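Local structure of peptidase S9 prolyl oligopeptidase catalytic domain-containing protein (Pyrococcus horikoshii, 4HXF) at residues F168-S174 / I183-P188; F354-I359 / Q439-G444; T433-F438 / Y470-A475. The protein probably cleaves peptides as a serine protease of the prolyl oligopeptidase family, an acylaminoacyl peptidase that assembles into a self-compartmentalizing hexamer. One frame throughout, in Å; residues are numbered along the deposited sequence. Where two conformers were deposited one is given.

Contact 1. Residues F168-S174 / I183-P188; sequences FEKPRFS and IVVSVP
V187 touches both P171 and S174, and its two methyl groups divide the work. CG1 lies against the proline ring, 3.7 Å from P171 CD, the two side chains crossing at about a right angle. CG2 meets the aliphatic part of K170 at CD, again nearly at a right angle. V185, two residues earlier on the strand, splits in the same way. Its CG1 reaches K170 CE at 4.0 Å, while CG2, anti to its own carbonyl carbon, comes to the rim of the F168 ring, 3.9 Å from CZ. I183 and F168 come at each other from opposite directions, I183 CD1 meeting the ring edge near its plane, 4.1 Å from F168 CE1. The F168 ring therefore meets both aliphatic residues by its edge; W205 and F154 stack with it from other strands. K170 bends at chi2 (-67°), laying its methylenes across the two valines before NZ ends in a salt bridge with E210.

Beyond P171 the chain reverses in a type II turn, P171 to S174. S174 OG donates to P171 O at 2.8 Å, from above the carbonyl plane, and this bond ties the side chain back across the turn. The same OG lies 3.5 Å from V187 CA. A CA-H...O contact links S174 CA to S186 O at 3.2 Å, and P188 CG packs against F173 O and R172 O in the turn.

No hydrogen bond joins the two segments, whose strands run at 36° to each other with axes 7.4 Å apart at closest. Strand 163-171 is the last of one four-stranded antiparallel sheet and strand 182-188 the second of the next. The contact is therefore apolar packing between successive sheets joined by a tight turn, as between neighbouring blades of a beta-propeller.

Contact 2. Residues F354-I359 / Q439-G444; sequences FRFKSI and QDILNG
S358 OG stands between two helix side chains and bonds to both. It donates to D440 OD1 at 2.6 Å, using the anti lone pair of that oxygen, and accepts from N443 ND2 at 2.9 Å in an almost straight bond (174°) that lies in the amide plane of N443. With OG anti to the backbone N (chi1 -175°), the hydroxyl projects from the strand toward the helix. Two residues earlier, F356 lays its ring over G444: CA sits above the centre of the face, 3.5 Å from the centroid, a CH-pi contact made possible by the absence of a side chain there. F354 follows, its ring edge 3.6 Å from G444 O at CE1. At the other end, I359 CD1 touches Q439 CB.

Further out, R416 forms a salt bridge with D440 OD1, so that oxygen has a second, charged partner, which would probably steady the carboxylate beside S358. L363 of the neighbouring strand 361-368 and V413 of strand 409-413 pack against F356. Strand 352-358 is the outermost strand of the eight-stranded mixed sheet, and residues 439-444 of helix 436-451 cross residues 354-358 at 132°, in keeping with the helix-flanked sheet of an alpha/beta-hydrolase fold.

Contact 3. Residues T433-F438 / Y470-A475; sequences TGLEDF and YMTNWA
The aromatic contacts centre on F438, whose ring receives W474 on one face. W474 turns its edge to that face, the five-membered ring and the F438 ring having centroids 5.2 Å apart and planes at 80°, an edge-to-face pair. The nearest approach is W474 CD1 to F438 CG, 3.9 Å, offset toward the rim of the phenyl ring. The extended first torsion of F438 sends its ring across to helix 467-478. M471 SD lies obliquely to the same ring, 3.7 Å from F438 CD1, in a Met-aromatic contact, and A475 CB closes on F438 CE1 at 3.6 Å. Bends at chi2 and chi3 turn the methyl CE of M471 away from the ring, to the carboxylate of D437.

Polar contacts gather at G434. W474 NE1 donates to G434 O at 2.8 Å, on a carbonyl lone pair. The bond is nonetheless bent, with an N-H...O angle of 134°, and the acceptor lies 27° out of the indole plane. G434 N in turn donates to the syn lone pair of D437 OD1 at 2.9 Å, holding the loop before the helix against its first turn, while D437 OD2 bonds to the hydroxyl of Y467. Y470 OH comes to 3.1 Å from T433 O, but its hydrogen-bond partner is L525 O. The Y470 hydroxyl also stands over the centre of the W474 indole.

Van der Waals packing is close at the loop residue itself: the backbone of G434, at a positive phi, lies against Y470 OH and the W474 indole. The chemistry thus implies a junction in which buried polar groups of the loop are met by W474 and D437, while the apolar surface beside them is sealed by F438, M471 and A475.

Overall arrangement
Contacts 2 and 3 belong to the hydrolase domain and adjoin: their centres are 14 Å apart and both use helix 436-451, with I441 CD1 3.7 Å from M471 CG. One side of this helix thus meets the edge strand 352-358 and its N-terminal end meets helix 467-478. That second helix follows the probable nucleophile S466, and the side chain of Y470 lies about 7 Å from a bound chloromethyl ketone inhibitor. Contact 1, in the propeller, touches neither; its centre is 44 Å from that of contact 2 and 38 Å from that of contact 3. Even so, the F173 side chain is about 11 Å from a bound inhibitor molecule.

Contact 1. Residues F168-S174 / I183-P188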
ATOM      1  N   PHE A 168      34.161 -10.872 -16.556  1.00 17.90           N
ATOM      2  CA  PHE A 168      35.276 -11.321 -15.712  1.00 17.00           C
ATOM      3  C   PHE A 168      35.378 -10.377 -14.524  1.00 17.31           C
ATOM      4  O   PHE A 168      34.794  -9.310 -14.507  1.00 16.63           O
ATOM      5  CB  PHE A 168      36.628 -11.435 -16.436  1.00 18.14           C
ATOM      6  CG  PHE A 168      37.116 -10.183 -17.138  1.00 17.37           C
ATOM      7  CD1 PHE A 168      36.660  -9.846 -18.431  1.00 18.02           C
ATOM      8  CD2 PHE A 168      38.048  -9.318 -16.542  1.00 18.32           C
ATOM      9  CE1 PHE A 168      37.047  -8.650 -19.047  1.00 19.82           C
ATOM     10  CE2 PHE A 168      38.433  -8.140 -17.164  1.00 17.88           C
ATOM     11  CZ  PHE A 168      37.982  -7.846 -18.387  1.00 18.20           C
ATOM     12  N   GLU A 169      36.143 -10.821 -13.542  1.00 18.28           N
ATOM     13  CA  GLU A 169      36.373 -10.043 -12.305  1.00 18.92           C
ATOM     14  C   GLU A 169      37.855  -9.791 -12.069  1.00 17.81           C
ATOM     15  O   GLU A 169      38.742 -10.533 -12.556  1.00 18.18           O
ATOM     16  CB  GLU A 169      35.716 -10.712 -11.112  1.00 23.07           C
ATOM     17  CG  GLU A 169      36.509 -11.738 -10.387  1.00 33.81           C
ATOM     18  CD  GLU A 169      35.742 -12.235  -9.119  1.00 40.97           C
ATOM     19  OE1 GLU A 169      36.356 -12.347  -8.061  1.00 47.09           O
ATOM     20  OE2 GLU A 169      34.545 -12.457  -9.211  1.00 39.92           O
ATOM     21  N   LYS A 170      38.106  -8.725 -11.345  1.00 17.07           N
ATOM     22  CA  LYS A 170      39.435  -8.340 -10.924  1.00 18.52           C
ATOM     23  C   LYS A 170      39.393  -7.830  -9.511  1.00 19.44           C
ATOM     24  O   LYS A 170      38.318  -7.619  -8.964  1.00 16.80           O
ATOM     25  CB  LYS A 170      39.957  -7.220 -11.846  1.00 20.38           C
ATOM     26  CG  LYS A 170      40.318  -7.724 -13.204  1.00 19.50           C
ATOM     27  CD  LYS A 170      41.527  -8.690 -13.273  1.00 21.14           C
ATOM     28  CE  LYS A 170      41.954  -8.994 -14.700  1.00 24.31           C
ATOM     29  NZ  LYS A 170      42.948 -10.111 -14.607  1.00 27.32           N
ATOM     30  N   PRO A 171      40.581  -7.656  -8.891  1.00 18.66           N
ATOM     31  CA  PRO A 171      40.579  -6.977  -7.591  1.00 19.93           C
ATOM     32  C   PRO A 171      39.902  -5.633  -7.523  1.00 17.70           C
ATOM     33  O   PRO A 171      39.653  -5.007  -8.605  1.00 17.21           O
ATOM     34  CB  PRO A 171      42.110  -6.832  -7.318  1.00 25.40           C
ATOM     35  CG  PRO A 171      42.706  -7.935  -8.101  1.00 24.21           C
ATOM     36  CD  PRO A 171      41.927  -7.970  -9.395  1.00 21.97           C
ATOM     37  N   ARG A 172      39.432  -5.209  -6.314  1.00 18.04           N
ATOM     38  CA  ARG A 172      38.780  -3.921  -6.113  1.00 16.40           C
ATOM     39  C   ARG A 172      39.691  -2.799  -6.704  1.00 15.69           C
ATOM     40  O   ARG A 172      40.958  -2.950  -6.703  1.00 15.25           O
ATOM     41  CB  ARG A 172      38.392  -3.604  -4.570  1.00 20.63           C
ATOM     42  CG  ARG A 172      39.512  -3.388  -3.682  1.00 21.47           C
ATOM     43  CD  ARG A 172      38.952  -3.201  -2.230  1.00 18.54           C
ATOM     44  NE  ARG A 172      38.560  -4.491  -1.811  1.00 17.86           N
ATOM     45  CZ  ARG A 172      38.435  -4.836  -0.524  1.00 16.85           C
ATOM     46  NH1 ARG A 172      38.661  -3.948   0.355  1.00 16.14           N
ATOM     47  NH2 ARG A 172      38.135  -6.036  -0.183  1.00 16.14           N
ATOM     48  N   PHE A 173      39.052  -1.755  -7.170  1.00 17.09           N
ATOM     49  CA  PHE A 173      39.681  -0.573  -7.714  1.00 17.76           C
ATOM     50  C   PHE A 173      40.431  -0.853  -9.009  1.00 18.84           C
ATOM     51  O   PHE A 173      41.357  -0.128  -9.324  1.00 18.28           O
ATOM     52  CB  PHE A 173      40.588   0.003  -6.602  1.00 21.37           C
ATOM     53  CG  PHE A 173      40.080   1.200  -5.937  1.00 30.98           C
ATOM     54  CD1 PHE A 173      40.769   2.382  -6.012  1.00 43.12           C
ATOM     55  CD2 PHE A 173      38.896   1.156  -5.289  1.00 42.31           C
ATOM     56  CE1 PHE A 173      40.259   3.512  -5.390  1.00 48.38           C
ATOM     57  CE2 PHE A 173      38.411   2.272  -4.630  1.00 45.81           C
ATOM     58  CZ  PHE A 173      39.126   3.402  -4.659  1.00 33.52           C
ATOM     59  N   SER A 174      39.977  -1.812  -9.817  1.00 16.00           N
ATOM     60  CA  SER A 174      40.449  -2.011 -11.157  1.00 15.14           C
ATOM     61  C   SER A 174      39.636  -1.205 -12.119  1.00 16.06           C
ATOM     62  O   SER A 174      38.482  -0.762 -11.855  1.00 16.55           O
ATOM     63  CB  SER A 174      40.483  -3.482 -11.538  1.00 15.96           C
ATOM     64  OG  SER A 174      41.369  -4.259 -10.670  1.00 16.97           O
ATOM     65  N   ILE A 183      40.429  -5.308 -24.382  1.00 17.68           N
ATOM     66  CA  ILE A 183      40.184  -4.480 -23.266  1.00 16.89           C
ATOM     67  C   ILE A 183      41.516  -4.284 -22.471  1.00 16.24           C
ATOM     68  O   ILE A 183      42.226  -5.261 -22.208  1.00 18.66           O
ATOM     69  CB  ILE A 183      39.141  -5.093 -22.309  1.00 17.57           C
ATOM     70  CG1 ILE A 183      37.784  -5.283 -23.043  1.00 18.14           C
ATOM     71  CG2 ILE A 183      38.936  -4.254 -21.061  1.00 17.51           C
ATOM     72  CD1 ILE A 183      36.827  -6.168 -22.255  1.00 18.59           C
ATOM     73  N   VAL A 184      41.875  -3.025 -22.204  1.00 16.14           N
ATOM     74  CA  VAL A 184      43.074  -2.706 -21.373  1.00 16.23           C
ATOM     75  C   VAL A 184      42.605  -2.598 -19.945  1.00 17.50           C
ATOM     76  O   VAL A 184      41.702  -1.779 -19.591  1.00 17.33           O
ATOM     77  CB  VAL A 184      43.790  -1.415 -21.806  1.00 17.98           C
ATOM     78  CG1 VAL A 184      45.095  -1.248 -21.046  1.00 16.84           C
ATOM     79  CG2 VAL A 184      44.127  -1.451 -23.279  1.00 21.71           C
ATOM     80  N   VAL A 185      43.164  -3.439 -19.115  1.00 15.17           N
ATOM     81  CA  VAL A 185      42.734  -3.594 -17.741  1.00 14.61           C
ATOM     82  C   VAL A 185      43.790  -3.132 -16.781  1.00 16.62           C
ATOM     83  O   VAL A 185      44.896  -3.669 -16.826  1.00 17.99           O
ATOM     84  CB  VAL A 185      42.286  -5.032 -17.385  1.00 16.29           C
ATOM     85  CG1 VAL A 185      41.783  -5.203 -15.931  1.00 16.43           C
ATOM     86  CG2 VAL A 185      41.160  -5.524 -18.450  1.00 16.49           C
ATOM     87  N   SER A 186      43.490  -2.161 -15.918  1.00 14.29           N
ATOM     88  CA  SER A 186      44.485  -1.608 -14.956  1.00 14.70           C
ATOM     89  C   SER A 186      44.099  -2.067 -13.555  1.00 16.01           C
ATOM     90  O   SER A 186      42.941  -1.822 -13.135  1.00 15.98           O
ATOM     91  CB  SER A 186      44.560  -0.067 -15.055  1.00 13.65           C
ATOM     92  OG  SER A 186      44.847   0.343 -16.388  1.00 14.53           O
ATOM     93  N   VAL A 187      45.021  -2.766 -12.863  1.00 15.29           N
ATOM     94  CA  VAL A 187      44.696  -3.434 -11.591  1.00 14.70           C
ATOM     95  C   VAL A 187      45.738  -2.897 -10.582  1.00 14.90           C
ATOM     96  O   VAL A 187      46.928  -2.910 -10.837  1.00 14.17           O
ATOM     97  CB  VAL A 187      44.849  -4.953 -11.715  1.00 16.69           C
ATOM     98  CG1 VAL A 187      44.662  -5.639 -10.393  1.00 17.18           C
ATOM     99  CG2 VAL A 187      43.909  -5.516 -12.843  1.00 16.58           C
ATOM    100  N   PRO A 188      45.290  -2.511  -9.398  1.00 15.73           N
ATOM    101  CA  PRO A 188      46.303  -2.102  -8.415  1.00 15.41           C
ATOM    102  C   PRO A 188      47.304  -3.212  -8.155  1.00 15.66           C
ATOM    103  O   PRO A 188      46.939  -4.393  -7.977  1.00 16.25           O
ATOM    104  CB  PRO A 188      45.440  -1.775  -7.187  1.00 17.08           C
ATOM    105  CG  PRO A 188      44.085  -1.446  -7.660  1.00 15.34           C
ATOM    106  CD  PRO A 188      43.924  -2.416  -8.852  1.00 16.78           C
TER

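Contact 2. Residues F354-I359 / Q439-G444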
ATOM      1  N   PHE A 354      46.726  38.895  -6.082  1.00 17.52           N
ATOM      2  CA  PHE A 354      47.939  39.571  -5.567  1.00 19.17           C
ATOM      3  C   PHE A 354      49.048  38.593  -5.348  1.00 19.16           C
ATOM      4  O   PHE A 354      48.835  37.422  -5.089  1.00 20.04           O
ATOM      5  CB  PHE A 354      47.717  40.369  -4.274  1.00 18.73           C
ATOM      6  CG  PHE A 354      47.356  39.543  -3.063  1.00 17.90           C
ATOM      7  CD1 PHE A 354      48.297  39.294  -2.008  1.00 18.35           C
ATOM      8  CD2 PHE A 354      46.035  39.055  -2.855  1.00 18.56           C
ATOM      9  CE1 PHE A 354      47.954  38.515  -0.887  1.00 19.09           C
ATOM     10  CE2 PHE A 354      45.722  38.327  -1.708  1.00 18.96           C
ATOM     11  CZ  PHE A 354      46.670  38.061  -0.697  1.00 17.91           C
ATOM     12  N   ARG A 355      50.277  39.068  -5.545  1.00 22.01           N
ATOM     13  CA  ARG A 355      51.421  38.267  -5.189  1.00 20.63           C
ATOM     14  C   ARG A 355      51.957  38.662  -3.824  1.00 20.76           C
ATOM     15  O   ARG A 355      51.821  39.845  -3.373  1.00 21.27           O
ATOM     16  CB  ARG A 355      52.514  38.568  -6.246  1.00 22.74           C
ATOM     17  CG  ARG A 355      52.160  38.104  -7.624  1.00 22.48           C
ATOM     18  CD  ARG A 355      52.183  36.634  -7.768  1.00 24.97           C
ATOM     19  NE  ARG A 355      53.527  36.128  -7.883  1.00 25.15           N
ATOM     20  CZ  ARG A 355      53.879  34.845  -7.988  1.00 32.32           C
ATOM     21  NH1 ARG A 355      53.000  33.865  -7.905  1.00 30.24           N
ATOM     22  NH2 ARG A 355      55.162  34.531  -8.173  1.00 34.47           N
ATOM     23  N   PHE A 356      52.611  37.739  -3.162  1.00 18.82           N
ATOM     24  CA  PHE A 356      53.230  38.043  -1.877  1.00 20.17           C
ATOM     25  C   PHE A 356      54.435  37.151  -1.650  1.00 20.57           C
ATOM     26  O   PHE A 356      54.488  36.025  -2.174  1.00 19.30           O
ATOM     27  CB  PHE A 356      52.172  37.919  -0.743  1.00 20.11           C
ATOM     28  CG  PHE A 356      51.645  36.517  -0.478  1.00 17.85           C
ATOM     29  CD1 PHE A 356      50.543  35.993  -1.197  1.00 17.51           C
ATOM     30  CD2 PHE A 356      52.210  35.730   0.508  1.00 17.76           C
ATOM     31  CE1 PHE A 356      50.110  34.704  -0.927  1.00 15.33           C
ATOM     32  CE2 PHE A 356      51.719  34.456   0.815  1.00 16.94           C
ATOM     33  CZ  PHE A 356      50.669  33.971   0.088  1.00 16.17           C
ATOM     34  N   LYS A 357      55.321  37.603  -0.786  1.00 21.79           N
ATOM     35  CA  LYS A 357      56.491  36.815  -0.452  0.50 21.62           C
ATOM     36  C   LYS A 357      56.230  36.032   0.835  1.00 21.21           C
ATOM     37  O   LYS A 357      55.653  36.512   1.780  1.00 22.95           O
ATOM     38  CB  LYS A 357      57.713  37.711  -0.338  0.50 24.72           C
ATOM     39  CG  LYS A 357      58.106  38.385  -1.660  0.50 26.76           C
ATOM     40  CD  LYS A 357      59.064  39.518  -1.415  0.50 33.13           C
ATOM     41  CE  LYS A 357      59.344  40.264  -2.715  0.50 35.33           C
ATOM     42  NZ  LYS A 357      58.195  40.014  -3.638  0.50 39.26           N
ATOM     43  N   SER A 358      56.743  34.824   0.854  1.00 20.00           N
ATOM     44  CA  SER A 358      56.687  34.003   2.044  1.00 20.06           C
ATOM     45  C   SER A 358      57.938  33.165   2.167  1.00 21.46           C
ATOM     46  O   SER A 358      58.096  32.179   1.462  1.00 20.41           O
ATOM     47  CB  SER A 358      55.461  33.143   2.002  1.00 18.36           C
ATOM     48  OG  SER A 358      55.375  32.437   3.252  1.00 18.63           O
ATOM     49  N   ILE A 359      58.766  33.545   3.125  1.00 23.35           N
ATOM     50  CA  ILE A 359      60.004  32.807   3.459  1.00 24.21           C
ATOM     51  C   ILE A 359      60.880  32.986   2.172  1.00 28.12           C
ATOM     52  O   ILE A 359      61.213  34.132   1.796  1.00 37.56           O
ATOM     53  CB  ILE A 359      59.780  31.348   3.963  1.00 24.86           C
ATOM     54  CG1 ILE A 359      58.748  31.313   5.120  1.00 23.50           C
ATOM     55  CG2 ILE A 359      61.144  30.739   4.452  1.00 27.00           C
ATOM     56  CD1 ILE A 359      58.431  29.879   5.567  1.00 24.50           C
ATOM     57  N   GLN A 439      52.664  29.207   7.539  1.00 15.94           N
ATOM     58  CA  GLN A 439      53.349  30.490   7.410  1.00 16.34           C
ATOM     59  C   GLN A 439      52.966  31.191   6.163  1.00 15.10           C
ATOM     60  O   GLN A 439      52.840  32.444   6.155  1.00 16.42           O
ATOM     61  CB  GLN A 439      54.890  30.310   7.531  1.00 18.07           C
ATOM     62  CG  GLN A 439      55.307  29.785   8.942  1.00 19.88           C
ATOM     63  CD  GLN A 439      54.843  30.670  10.129  1.00 21.30           C
ATOM     64  OE1 GLN A 439      55.006  31.888  10.097  1.00 24.86           O
ATOM     65  NE2 GLN A 439      54.235  30.048  11.165  1.00 22.39           N
ATOM     66  N   ASP A 440      52.833  30.455   5.049  1.00 14.76           N
ATOM     67  CA  ASP A 440      52.428  31.074   3.765  1.00 14.61           C
ATOM     68  C   ASP A 440      51.053  31.729   3.896  1.00 14.59           C
ATOM     69  O   ASP A 440      50.823  32.839   3.401  1.00 15.51           O
ATOM     70  CB  ASP A 440      52.364  30.050   2.627  1.00 14.28           C
ATOM     71  CG  ASP A 440      53.739  29.457   2.225  1.00 14.11           C
ATOM     72  OD1 ASP A 440      54.776  30.055   2.494  1.00 15.74           O
ATOM     73  OD2 ASP A 440      53.678  28.331   1.713  1.00 15.32           O
ATOM     74  N   ILE A 441      50.131  31.070   4.583  1.00 15.05           N
ATOM     75  CA  ILE A 441      48.768  31.584   4.806  1.00 16.21           C
ATOM     76  C   ILE A 441      48.842  32.888   5.657  1.00 14.77           C
ATOM     77  O   ILE A 441      48.348  33.928   5.230  1.00 16.01           O
ATOM     78  CB  ILE A 441      47.864  30.518   5.428  1.00 16.18           C
ATOM     79  CG1 ILE A 441      47.621  29.415   4.376  1.00 14.46           C
ATOM     80  CG2 ILE A 441      46.542  31.186   5.872  1.00 15.80           C
ATOM     81  CD1 ILE A 441      47.038  28.143   5.067  1.00 15.74           C
ATOM     82  N   LEU A 442      49.619  32.839   6.749  1.00 15.87           N
ATOM     83  CA  LEU A 442      49.839  34.056   7.547  1.00 17.15           C
ATOM     84  C   LEU A 442      50.453  35.215   6.783  1.00 16.96           C
ATOM     85  O   LEU A 442      50.021  36.376   6.881  1.00 18.36           O
ATOM     86  CB  LEU A 442      50.644  33.780   8.791  1.00 15.82           C
ATOM     87  CG  LEU A 442      50.059  32.765   9.771  1.00 17.60           C
ATOM     88  CD1 LEU A 442      51.026  32.613  10.901  1.00 18.91           C
ATOM     89  CD2 LEU A 442      48.681  33.252  10.321  1.00 18.47           C
ATOM     90  N   ASN A 443      51.432  34.890   5.933  1.00 16.50           N
ATOM     91  CA  ASN A 443      52.092  35.937   5.154  1.00 17.87           C
ATOM     92  C   ASN A 443      51.156  36.524   4.071  1.00 17.13           C
ATOM     93  O   ASN A 443      51.228  37.716   3.784  1.00 19.37           O
ATOM     94  CB  ASN A 443      53.397  35.369   4.527  1.00 18.02           C
ATOM     95  CG  ASN A 443      54.513  35.253   5.586  1.00 22.54           C
ATOM     96  OD1 ASN A 443      54.572  36.081   6.503  1.00 23.09           O
ATOM     97  ND2 ASN A 443      55.392  34.264   5.479  1.00 18.90           N
ATOM     98  N   GLY A 444      50.285  35.677   3.517  1.00 16.59           N
ATOM     99  CA  GLY A 444      49.293  36.137   2.582  1.00 15.75           C
ATOM    100  C   GLY A 444      48.298  37.066   3.192  1.00 17.72           C
ATOM    101  O   GLY A 444      47.941  38.101   2.643  1.00 16.77           O
TER

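Contact 3. Residues T433-F438 / Y470-A475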
ATOM      1  N   THR A 433      53.484  19.455   7.185  1.00 13.51           N
ATOM      2  CA  THR A 433      52.104  20.030   7.363  1.00 13.59           C
ATOM      3  C   THR A 433      51.979  20.934   8.614  1.00 15.10           C
ATOM      4  O   THR A 433      52.412  20.539   9.667  1.00 13.27           O
ATOM      5  CB  THR A 433      51.088  18.925   7.531  1.00 13.75           C
ATOM      6  OG1 THR A 433      51.392  18.057   8.637  1.00 14.66           O
ATOM      7  CG2 THR A 433      50.918  18.072   6.238  1.00 12.89           C
ATOM      8  N   GLY A 434      51.487  22.136   8.417  1.00 15.40           N
ATOM      9  CA  GLY A 434      51.324  23.085   9.560  1.00 13.77           C
ATOM     10  C   GLY A 434      52.549  23.943   9.782  1.00 16.19           C
ATOM     11  O   GLY A 434      52.562  24.843  10.610  1.00 16.00           O
ATOM     12  N   LEU A 435      53.627  23.709   9.009  1.00 14.74           N
ATOM     13  CA  LEU A 435      54.874  24.434   9.208  1.00 15.58           C
ATOM     14  C   LEU A 435      54.963  25.554   8.187  1.00 16.11           C
ATOM     15  O   LEU A 435      54.276  26.547   8.344  1.00 16.36           O
ATOM     16  CB  LEU A 435      56.097  23.459   9.205  1.00 15.07           C
ATOM     17  CG  LEU A 435      56.031  22.306  10.228  1.00 15.36           C
ATOM     18  CD1 LEU A 435      57.272  21.430  10.185  1.00 15.87           C
ATOM     19  CD2 LEU A 435      55.777  22.906  11.650  1.00 16.10           C
ATOM     20  N   GLU A 436      55.748  25.407   7.140  1.00 16.30           N
ATOM     21  CA  GLU A 436      55.864  26.529   6.158  1.00 16.38           C
ATOM     22  C   GLU A 436      54.527  26.852   5.478  1.00 15.37           C
ATOM     23  O   GLU A 436      54.241  28.017   5.176  1.00 15.74           O
ATOM     24  CB  GLU A 436      56.930  26.235   5.116  1.00 17.27           C
ATOM     25  CG  GLU A 436      58.365  26.223   5.584  1.00 18.32           C
ATOM     26  CD  GLU A 436      58.726  24.942   6.334  1.00 19.84           C
ATOM     27  OE1 GLU A 436      58.162  23.823   6.164  1.00 18.81           O
ATOM     28  OE2 GLU A 436      59.636  25.032   7.161  1.00 23.95           O
ATOM     29  N   ASP A 437      53.673  25.861   5.185  1.00 15.54           N
ATOM     30  CA  ASP A 437      52.402  26.161   4.541  1.00 15.01           C
ATOM     31  C   ASP A 437      51.513  27.083   5.352  1.00 14.80           C
ATOM     32  O   ASP A 437      50.869  27.993   4.833  1.00 14.06           O
ATOM     33  CB  ASP A 437      51.663  24.943   3.978  1.00 14.47           C
ATOM     34  CG  ASP A 437      51.148  23.918   5.049  1.00 14.57           C
ATOM     35  OD1 ASP A 437      51.569  23.975   6.214  1.00 15.43           O
ATOM     36  OD2 ASP A 437      50.364  23.031   4.650  1.00 13.90           O
ATOM     37  N   PHE A 438      51.456  26.867   6.668  1.00 14.99           N
ATOM     38  CA  PHE A 438      50.753  27.749   7.539  1.00 14.90           C
ATOM     39  C   PHE A 438      51.347  29.134   7.580  1.00 14.71           C
ATOM     40  O   PHE A 438      50.642  30.108   7.539  1.00 16.71           O
ATOM     41  CB  PHE A 438      50.717  27.164   8.946  1.00 15.17           C
ATOM     42  CG  PHE A 438      49.983  28.047   9.974  1.00 15.45           C
ATOM     43  CD1 PHE A 438      48.689  28.487   9.719  1.00 17.52           C
ATOM     44  CD2 PHE A 438      50.578  28.382  11.149  1.00 19.41           C
ATOM     45  CE1 PHE A 438      48.005  29.305  10.662  1.00 20.25           C
ATOM     46  CE2 PHE A 438      49.939  29.170  12.076  1.00 17.60           C
ATOM     47  CZ  PHE A 438      48.670  29.625  11.831  1.00 17.45           C
ATOM     48  N   TYR A 470      41.820  20.757   8.829  1.00 12.46           N
ATOM     49  CA  TYR A 470      43.069  20.614   9.574  1.00 12.06           C
ATOM     50  C   TYR A 470      43.644  21.988   9.834  1.00 12.69           C
ATOM     51  O   TYR A 470      44.151  22.327  10.900  1.00 12.39           O
ATOM     52  CB  TYR A 470      44.078  19.769   8.704  1.00 13.18           C
ATOM     53  CG  TYR A 470      45.497  19.879   9.236  1.00 12.16           C
ATOM     54  CD1 TYR A 470      45.878  19.259  10.356  1.00 12.19           C
ATOM     55  CD2 TYR A 470      46.441  20.616   8.568  1.00 13.83           C
ATOM     56  CE1 TYR A 470      47.164  19.364  10.817  1.00 12.41           C
ATOM     57  CE2 TYR A 470      47.733  20.733   8.965  1.00 13.54           C
ATOM     58  CZ  TYR A 470      48.120  20.052  10.139  1.00 14.60           C
ATOM     59  OH  TYR A 470      49.447  20.194  10.625  1.00 15.29           O
ATOM     60  N   MET A 471      43.810  22.773   8.754  1.00 12.81           N
ATOM     61  CA  MET A 471      44.522  24.041   8.930  1.00 13.19           C
ATOM     62  C   MET A 471      43.767  25.108   9.726  1.00 10.89           C
ATOM     63  O   MET A 471      44.385  25.870  10.442  1.00 13.24           O
ATOM     64  CB  MET A 471      44.835  24.678   7.608  1.00 13.61           C
ATOM     65  CG  MET A 471      45.790  25.872   7.642  1.00 14.01           C
ATOM     66  SD  MET A 471      47.462  25.361   8.093  1.00 14.25           S
ATOM     67  CE  MET A 471      47.919  24.264   6.788  1.00 13.84           C
ATOM     68  N   THR A 472      42.459  25.067   9.712  1.00 12.29           N
ATOM     69  CA  THR A 472      41.628  25.864  10.592  1.00 12.59           C
ATOM     70  C   THR A 472      41.861  25.440  12.045  1.00 12.51           C
ATOM     71  O   THR A 472      42.063  26.261  12.929  1.00 13.11           O
ATOM     72  CB  THR A 472      40.111  25.709  10.241  1.00 14.13           C
ATOM     73  OG1 THR A 472      39.891  26.269   8.924  1.00 14.75           O
ATOM     74  CG2 THR A 472      39.198  26.462  11.207  1.00 12.69           C
ATOM     75  N   ASN A 473      41.779  24.128  12.279  1.00 11.91           N
ATOM     76  CA  ASN A 473      42.109  23.580  13.627  1.00 12.63           C
ATOM     77  C   ASN A 473      43.460  24.064  14.126  1.00 13.68           C
ATOM     78  O   ASN A 473      43.707  24.558  15.246  1.00 13.52           O
ATOM     79  CB  ASN A 473      42.110  22.041  13.648  1.00 10.95           C
ATOM     80  CG  ASN A 473      40.788  21.400  13.327  1.00 11.60           C
ATOM     81  OD1 ASN A 473      39.713  22.024  13.401  1.00 13.00           O
ATOM     82  ND2 ASN A 473      40.851  20.069  12.991  1.00 12.37           N
ATOM     83  N   TRP A 474      44.450  23.915  13.230  1.00 12.62           N
ATOM     84  CA  TRP A 474      45.836  24.235  13.529  1.00 12.82           C
ATOM     85  C   TRP A 474      46.013  25.674  13.813  1.00 13.28           C
ATOM     86  O   TRP A 474      46.586  26.092  14.823  1.00 14.14           O
ATOM     87  CB  TRP A 474      46.667  23.813  12.344  1.00 12.95           C
ATOM     88  CG  TRP A 474      48.168  23.930  12.576  1.00 14.28           C
ATOM     89  CD1 TRP A 474      48.989  24.756  11.887  1.00 12.15           C
ATOM     90  CD2 TRP A 474      49.050  23.080  13.407  1.00 12.83           C
ATOM     91  NE1 TRP A 474      50.280  24.611  12.278  1.00 14.15           N
ATOM     92  CE2 TRP A 474      50.390  23.589  13.213  1.00 13.49           C
ATOM     93  CE3 TRP A 474      48.856  22.057  14.330  1.00 13.58           C
ATOM     94  CZ2 TRP A 474      51.468  22.999  13.776  1.00 14.98           C
ATOM     95  CZ3 TRP A 474      49.943  21.509  14.965  1.00 14.01           C
ATOM     96  CH2 TRP A 474      51.234  21.949  14.728  1.00 15.12           C
ATOM     97  N   ALA A 475      45.429  26.519  12.977  1.00 13.89           N
ATOM     98  CA  ALA A 475      45.521  27.961  13.105  1.00 15.18           C
ATOM     99  C   ALA A 475      44.991  28.446  14.470  1.00 15.57           C
ATOM    100  O   ALA A 475      45.599  29.316  15.148  1.00 16.55           O
ATOM    101  CB  ALA A 475      44.694  28.630  12.010  1.00 14.86           C
TER